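Side-chain contacts in calcium uptake protein 3, mitochondrial (Homo sapiens, PDB 6AGI), which senses calcium through EF-hand domains and, as a disulfide-linked heterodimer with MICU1, regulates the mitochondrial calcium uniporter channel: residues B[16-19]-B[20-24]; B[211-214]-B[215-219]; B[291-294]-B[295-299]. All coordinates share one frame; numbering follows the deposited sequence.

Contact 1. Residues B[16-19]-B[20-24]; sequences ERRF and RLFAS
Arg18 and Phe22, one turn apart on helix 14-22, send their side chains off side by side in the same direction. From CB of Arg18, which points away from the later residues, the chain runs to CG anti to N (chi1 -176°) and stays extended as far as NE, a straight course alongside the phenylalanine. CG of Arg18 rests 3.9 Å from CD2 of Phe22. Farther out, NE of Arg18 comes to 3.8 Å from CE2 of Phe22. CZ of Arg18 lies 3.4 Å from CE2 of Phe22, which stands over the centre of one guanidinium face. At the tip, NH2 of Arg18 is 3.7 Å from CZ of Phe22. The two planes are 61° apart, so the groups do not stack flat; the cation meets the ring chiefly through one carbon. NH2 of Arg18 also bonds Ala41 O and Thr44 O, and NH1 bonds Asp45 O, all at or just beyond the end of helix 35-43.

Phe19 and Ala23, with the same four-residue spacing, meet on another side of the helix. CB of Ala23 lies over one ring face, 4.4 Å from CZ of Phe19, while Leu157 and Tyr90 pack against Phe19. Ala23 is where the chain leaves helical geometry, and its N still bonds Phe19 O at 2.9 Å; a small methyl suits this buried turn.

Arginine suits its place because a long apolar shaft can lie along a phenylalanine while a broad donor group gathers several carbonyls. Those carbonyls, some near a helix C-terminus, are likely to favour the positive charge and fix the guanidinium's rotation.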
# COMPACT_ATOMS: atom_id res chain seq x y z
N GLU B 16 18.90 6.72 -13.75
CA GLU B 16 20.29 6.66 -14.17
C GLU B 16 20.81 8.05 -14.54
O GLU B 16 21.94 8.40 -14.16
CB GLU B 16 20.44 5.69 -15.35
CG GLU B 16 19.67 4.39 -15.10
CD GLU B 16 19.52 3.49 -16.32
OE1 GLU B 16 19.49 2.26 -16.08
OE2 GLU B 16 19.46 3.95 -17.48
N ARG B 17 19.99 8.88 -15.20
CA ARG B 17 20.41 10.24 -15.48
C ARG B 17 20.68 11.03 -14.21
O ARG B 17 21.66 11.80 -14.13
CB ARG B 17 19.36 10.99 -16.31
CG ARG B 17 19.44 10.75 -17.82
CD ARG B 17 18.29 11.37 -18.61
NE ARG B 17 17.09 10.56 -18.85
CZ ARG B 17 15.85 10.97 -18.58
NH1 ARG B 17 15.65 12.16 -18.03
NH2 ARG B 17 14.82 10.18 -18.88
N ARG B 18 19.83 10.85 -13.18
CA ARG B 18 20.00 11.60 -11.93
C ARG B 18 21.20 11.10 -11.14
O ARG B 18 21.95 11.91 -10.56
CB ARG B 18 18.74 11.50 -11.09
CG ARG B 18 18.81 12.34 -9.81
CD ARG B 18 17.42 12.80 -9.33
NE ARG B 18 17.46 13.47 -8.04
CZ ARG B 18 17.37 14.80 -7.90
NH1 ARG B 18 17.24 15.55 -8.98
NH2 ARG B 18 17.43 15.38 -6.69
N PHE B 19 21.37 9.78 -11.05
CA PHE B 19 22.58 9.24 -10.46
C PHE B 19 23.80 9.89 -11.09
O PHE B 19 24.68 10.41 -10.39
CB PHE B 19 22.67 7.73 -10.65
CG PHE B 19 23.90 7.15 -10.05
CD1 PHE B 19 24.13 7.23 -8.70
CD2 PHE B 19 24.91 6.64 -10.87
CE1 PHE B 19 25.29 6.70 -8.13
CE2 PHE B 19 26.07 6.13 -10.33
CZ PHE B 19 26.27 6.15 -8.95
N ARG B 20 23.85 9.88 -12.42
CA ARG B 20 24.99 10.45 -13.11
C ARG B 20 25.11 11.95 -12.85
O ARG B 20 26.22 12.48 -12.76
CB ARG B 20 24.88 10.19 -14.61
CG ARG B 20 25.03 8.72 -15.00
CD ARG B 20 24.78 8.58 -16.48
NE ARG B 20 25.16 9.82 -17.13
CZ ARG B 20 26.09 9.93 -18.06
NH1 ARG B 20 26.77 8.86 -18.43
NH2 ARG B 20 26.34 11.11 -18.59
N LEU B 21 23.98 12.65 -12.71
CA LEU B 21 24.04 14.09 -12.48
C LEU B 21 24.72 14.41 -11.15
O LEU B 21 25.55 15.32 -11.07
CB LEU B 21 22.64 14.68 -12.50
CG LEU B 21 22.53 16.18 -12.26
CD1 LEU B 21 23.13 16.94 -13.43
CD2 LEU B 21 21.10 16.55 -12.09
N PHE B 22 24.36 13.66 -10.10
CA PHE B 22 24.91 13.95 -8.79
C PHE B 22 26.22 13.24 -8.48
O PHE B 22 26.89 13.62 -7.53
CB PHE B 22 23.88 13.62 -7.72
CG PHE B 22 22.84 14.68 -7.55
CD1 PHE B 22 23.06 15.76 -6.72
CD2 PHE B 22 21.62 14.60 -8.22
CE1 PHE B 22 22.11 16.73 -6.55
CE2 PHE B 22 20.65 15.58 -8.05
CZ PHE B 22 20.90 16.64 -7.22
N ALA B 23 26.60 12.24 -9.26
CA ALA B 23 27.80 11.48 -8.95
C ALA B 23 29.06 12.30 -9.23
O ALA B 23 29.09 13.12 -10.14
CB ALA B 23 27.83 10.17 -9.75
N SER B 24 30.11 12.04 -8.43
CA SER B 24 31.36 12.79 -8.56
C SER B 24 32.62 11.92 -8.58
O SER B 24 33.71 12.46 -8.78
CB SER B 24 31.48 13.87 -7.46
OG SER B 24 31.89 13.37 -6.20

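Contact 2. Residues B[211-214]-B[215-219]; sequences TLLV and HFFGK
The rings of Phe217 and Phe216 each reach back to a leucine one helical turn earlier: CE2 of Phe217 lies 4.2 Å from CD1 of Leu213, and CE2 of Phe216 lies 4.2 Å from CB of Leu212. One face of the Phe217 ring is covered by CB of Phe216, 3.5 Å above the ring plane and over its centre. CE1 of Phe216 sits at the edge of the His215 imidazole, in its plane. Beyond helix 211-217, Phe216 meets Phe233 edge-to-face, and His215 ND1 hydrogen-bonds Pro69 O.

Val214 and Lys219 form a separate apolar touch. CG1 of Val214, anti to its own N (chi1 177°), is crossed at about a right angle by the lysine chain, 3.7 Å from CD of Lys219, whose NZ goes on to Thr68 O. Between them Gly218 turns the chain out of the helix with positive phi (77°), a conformation that favours glycine; its N bonds Val214 O at 2.8 Å.

The Phe217 side chain is about 6 Å from that of the calcium ligand Asp123. With its leucine-phenylalanine pairs, and with Leu213 touching Phe127 on helix 124-138, the exiting helix of EF-hand 1, the chemistry is mainly hydrophobic, joining this helix to the EF-hand beside its calcium site without supplying a ligand.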
# COMPACT_ATOMS: atom_id res chain seq x y z
N THR B 211 31.30 1.96 0.40
CA THR B 211 31.12 2.35 1.80
C THR B 211 30.10 1.47 2.50
O THR B 211 30.35 1.00 3.61
CB THR B 211 30.77 3.83 1.91
OG1 THR B 211 31.98 4.60 1.78
CG2 THR B 211 30.02 4.16 3.22
N LEU B 212 28.94 1.22 1.88
CA LEU B 212 27.96 0.37 2.56
C LEU B 212 28.46 -1.06 2.67
O LEU B 212 28.17 -1.75 3.66
CB LEU B 212 26.61 0.44 1.84
CG LEU B 212 25.90 1.75 2.18
CD1 LEU B 212 24.53 1.79 1.55
CD2 LEU B 212 25.83 1.98 3.72
N LEU B 213 29.24 -1.52 1.69
CA LEU B 213 29.75 -2.88 1.72
C LEU B 213 30.74 -3.08 2.89
O LEU B 213 30.65 -4.07 3.63
CB LEU B 213 30.40 -3.15 0.37
CG LEU B 213 30.12 -4.42 -0.40
CD1 LEU B 213 28.64 -4.64 -0.52
CD2 LEU B 213 30.77 -4.27 -1.78
N VAL B 214 31.67 -2.14 3.08
CA VAL B 214 32.62 -2.21 4.19
C VAL B 214 31.95 -1.91 5.53
O VAL B 214 32.24 -2.54 6.56
CB VAL B 214 33.81 -1.27 3.91
CG1 VAL B 214 34.78 -1.28 5.06
CG2 VAL B 214 34.53 -1.74 2.66
N HIS B 215 31.05 -0.93 5.54
CA HIS B 215 30.34 -0.60 6.76
C HIS B 215 29.56 -1.81 7.28
O HIS B 215 29.53 -2.06 8.49
CB HIS B 215 29.41 0.58 6.50
CG HIS B 215 28.55 0.95 7.67
ND1 HIS B 215 29.02 1.71 8.72
CD2 HIS B 215 27.26 0.67 7.95
CE1 HIS B 215 28.05 1.89 9.60
NE2 HIS B 215 26.97 1.26 9.16
N PHE B 216 28.94 -2.58 6.36
CA PHE B 216 28.08 -3.71 6.72
C PHE B 216 28.88 -4.96 7.04
O PHE B 216 28.63 -5.61 8.07
CB PHE B 216 27.10 -4.02 5.58
CG PHE B 216 25.94 -3.08 5.51
CD1 PHE B 216 25.49 -2.41 6.64
CD2 PHE B 216 25.28 -2.86 4.31
CE1 PHE B 216 24.40 -1.55 6.58
CE2 PHE B 216 24.20 -1.99 4.24
CZ PHE B 216 23.75 -1.34 5.38
N PHE B 217 29.81 -5.34 6.16
CA PHE B 217 30.49 -6.63 6.29
C PHE B 217 31.99 -6.50 6.53
O PHE B 217 32.72 -7.48 6.35
CB PHE B 217 30.25 -7.47 5.04
CG PHE B 217 28.84 -7.38 4.55
CD1 PHE B 217 27.82 -8.06 5.20
CD2 PHE B 217 28.53 -6.60 3.44
CE1 PHE B 217 26.52 -7.97 4.76
CE2 PHE B 217 27.23 -6.51 3.01
CZ PHE B 217 26.22 -7.20 3.68
N GLY B 218 32.48 -5.32 6.92
CA GLY B 218 33.87 -5.20 7.28
C GLY B 218 34.79 -5.14 6.08
O GLY B 218 34.38 -5.25 4.92
N LYS B 219 36.08 -4.98 6.38
CA LYS B 219 37.07 -4.80 5.33
C LYS B 219 37.39 -6.11 4.64
O LYS B 219 37.78 -6.11 3.46
CB LYS B 219 38.35 -4.18 5.90
CG LYS B 219 38.32 -2.66 6.08
CD LYS B 219 37.54 -2.24 7.33
CE LYS B 219 37.71 -0.75 7.65
NZ LYS B 219 36.81 -0.30 8.76

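Contact 3. Residues B[291-294]-B[295-299]; sequences ITFD and EFRSF
Ser298 N bonds Asp294 O at 2.8 Å in the first turns of helix 293-304, and Ser298 OG adds a weak bond to the same carbonyl. A water accepts from NE of Arg297 at 2.7 Å and donates to Asp294 O and, weakly, to OD1. Asp294 and Arg297 also meet directly in a weak salt bridge, OD1 of Asp294 lying 3.5 Å from NH2 of Arg297. The groups run side by side, their planes only 11° apart, and the oxygen arrives at the guanidinium edge.

At the N-terminus, Glu295 reaches back, extended beyond CG, to Thr292; threonine, with its hydroxyl on a short side chain, is a common N-cap residue. OE1 of Glu295 accepts a weak bond from Thr292 N, 3.3 Å away, the glutamate's half of a capping-box arrangement. OG1 of Thr292 lies 3.3 Å from CG of Glu295, while OE2 makes a weak bond to Ser341 OG.

This is the start of the exiting helix of EF-hand 2, which is degenerate. Ile291 pairs with Ile256 in the short, weakly bonded antiparallel strand contact familiar from paired EF-hands, and Glu295 falls four residues later, where a canonical loop places its closing glutamate, as with Glu126 and Glu364. An alanine here removes the carboxylate, which is likely to leave Thr292 N without this acceptor and Ser341 OG without its weak partner, while Ile291 keeps only the CB.

On another side, the bend at chi3 (43°) brings the Arg297 guanidinium near Phe293, whose CE2 stands above the guanidinium plane, offset toward its rim. CD1 of Phe293 lies 4.3 Å from CD1 of Phe296, both rings meeting Phe246 edge-to-face. Deeper in, branched Ile291 sets CG2 4.1 Å from CB of Phe296, whose aromatic bulk continues to Phe261 and Ile264.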
# COMPACT_ATOMS: atom_id res chain seq x y z
N ILE B 291 6.24 24.51 12.90
CA ILE B 291 6.19 23.07 13.03
C ILE B 291 7.48 22.60 13.67
O ILE B 291 8.57 22.95 13.20
CB ILE B 291 5.96 22.41 11.66
CG1 ILE B 291 4.65 22.93 11.07
CG2 ILE B 291 5.96 20.88 11.76
CD1 ILE B 291 3.41 22.39 11.76
N THR B 292 7.37 21.82 14.73
CA THR B 292 8.56 21.32 15.40
C THR B 292 9.11 20.09 14.66
O THR B 292 8.45 19.51 13.79
CB THR B 292 8.22 21.03 16.87
OG1 THR B 292 7.42 19.85 16.97
CG2 THR B 292 7.44 22.19 17.46
N PHE B 293 10.35 19.71 14.98
CA PHE B 293 10.93 18.57 14.26
C PHE B 293 10.16 17.29 14.54
O PHE B 293 10.04 16.42 13.67
CB PHE B 293 12.39 18.33 14.63
CG PHE B 293 12.98 17.16 13.91
CD1 PHE B 293 13.17 17.19 12.53
CD2 PHE B 293 13.34 16.03 14.61
CE1 PHE B 293 13.73 16.09 11.86
CE2 PHE B 293 13.90 14.93 13.95
CZ PHE B 293 14.09 14.95 12.57
N ASP B 294 9.67 17.14 15.77
CA ASP B 294 8.93 15.93 16.08
C ASP B 294 7.69 15.83 15.20
O ASP B 294 7.33 14.74 14.75
CB ASP B 294 8.56 15.89 17.56
CG ASP B 294 9.66 15.34 18.41
OD1 ASP B 294 10.64 14.79 17.83
OD2 ASP B 294 9.57 15.46 19.66
N GLU B 295 7.03 16.97 14.96
CA GLU B 295 5.81 16.97 14.16
C GLU B 295 6.11 16.70 12.70
O GLU B 295 5.38 15.97 12.03
CB GLU B 295 5.07 18.31 14.33
CG GLU B 295 4.59 18.56 15.75
CD GLU B 295 4.15 19.98 15.98
OE1 GLU B 295 4.23 20.79 15.03
OE2 GLU B 295 3.78 20.31 17.13
N PHE B 296 7.20 17.28 12.20
CA PHE B 296 7.63 17.07 10.83
C PHE B 296 8.00 15.60 10.59
O PHE B 296 7.59 14.99 9.59
CB PHE B 296 8.74 18.10 10.58
CG PHE B 296 9.53 17.96 9.32
CD1 PHE B 296 10.54 17.03 9.19
CD2 PHE B 296 9.29 18.84 8.28
CE1 PHE B 296 11.28 16.97 8.02
CE2 PHE B 296 10.02 18.79 7.11
CZ PHE B 296 11.01 17.85 6.97
N ARG B 297 8.72 14.99 11.54
CA ARG B 297 9.01 13.56 11.47
C ARG B 297 7.74 12.73 11.60
O ARG B 297 7.60 11.71 10.92
CB ARG B 297 10.05 13.17 12.53
CG ARG B 297 10.60 11.75 12.37
CD ARG B 297 11.82 11.41 13.27
NE ARG B 297 11.74 11.87 14.65
CZ ARG B 297 12.65 11.59 15.58
NH1 ARG B 297 13.72 10.85 15.28
NH2 ARG B 297 12.49 12.03 16.82
N SER B 298 6.86 13.08 12.54
CA SER B 298 5.56 12.42 12.65
C SER B 298 4.89 12.34 11.29
O SER B 298 4.48 11.27 10.83
CB SER B 298 4.68 13.17 13.64
OG SER B 298 4.94 12.70 14.95
N PHE B 299 4.81 13.48 10.61
CA PHE B 299 4.07 13.52 9.37
C PHE B 299 4.74 12.72 8.26
O PHE B 299 4.05 12.05 7.48
CB PHE B 299 3.83 14.96 8.94
CG PHE B 299 3.01 15.08 7.71
CD1 PHE B 299 1.63 15.07 7.81
CD2 PHE B 299 3.58 15.14 6.46
CE1 PHE B 299 0.85 15.16 6.69
CE2 PHE B 299 2.79 15.22 5.34
CZ PHE B 299 1.43 15.24 5.45
O HOH W 1 9.32 12.35 15.78

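In the fold
Each contact lies along a helix: contact 1 at the C-terminal end, contact 2 along the whole of a short one and out past its end, contact 3 at a helix start. The first two are largely buried, the third only partly, and the chemistry follows: contact 2 is mostly apolar and contact 1 sets an arginine against a ring, whereas contact 3 adds a capping carboxylate and a hydrated salt bridge. Contacts 1 and 2 both reach helix 90-101, though their centres are 23 Å apart; contact 3 packs on helices 227-250, 258-265 and 342-352, across the chain's centre from contact 1. Contact 2 alone neighbours a calcium site, while contact 3 belongs to the degenerate hand.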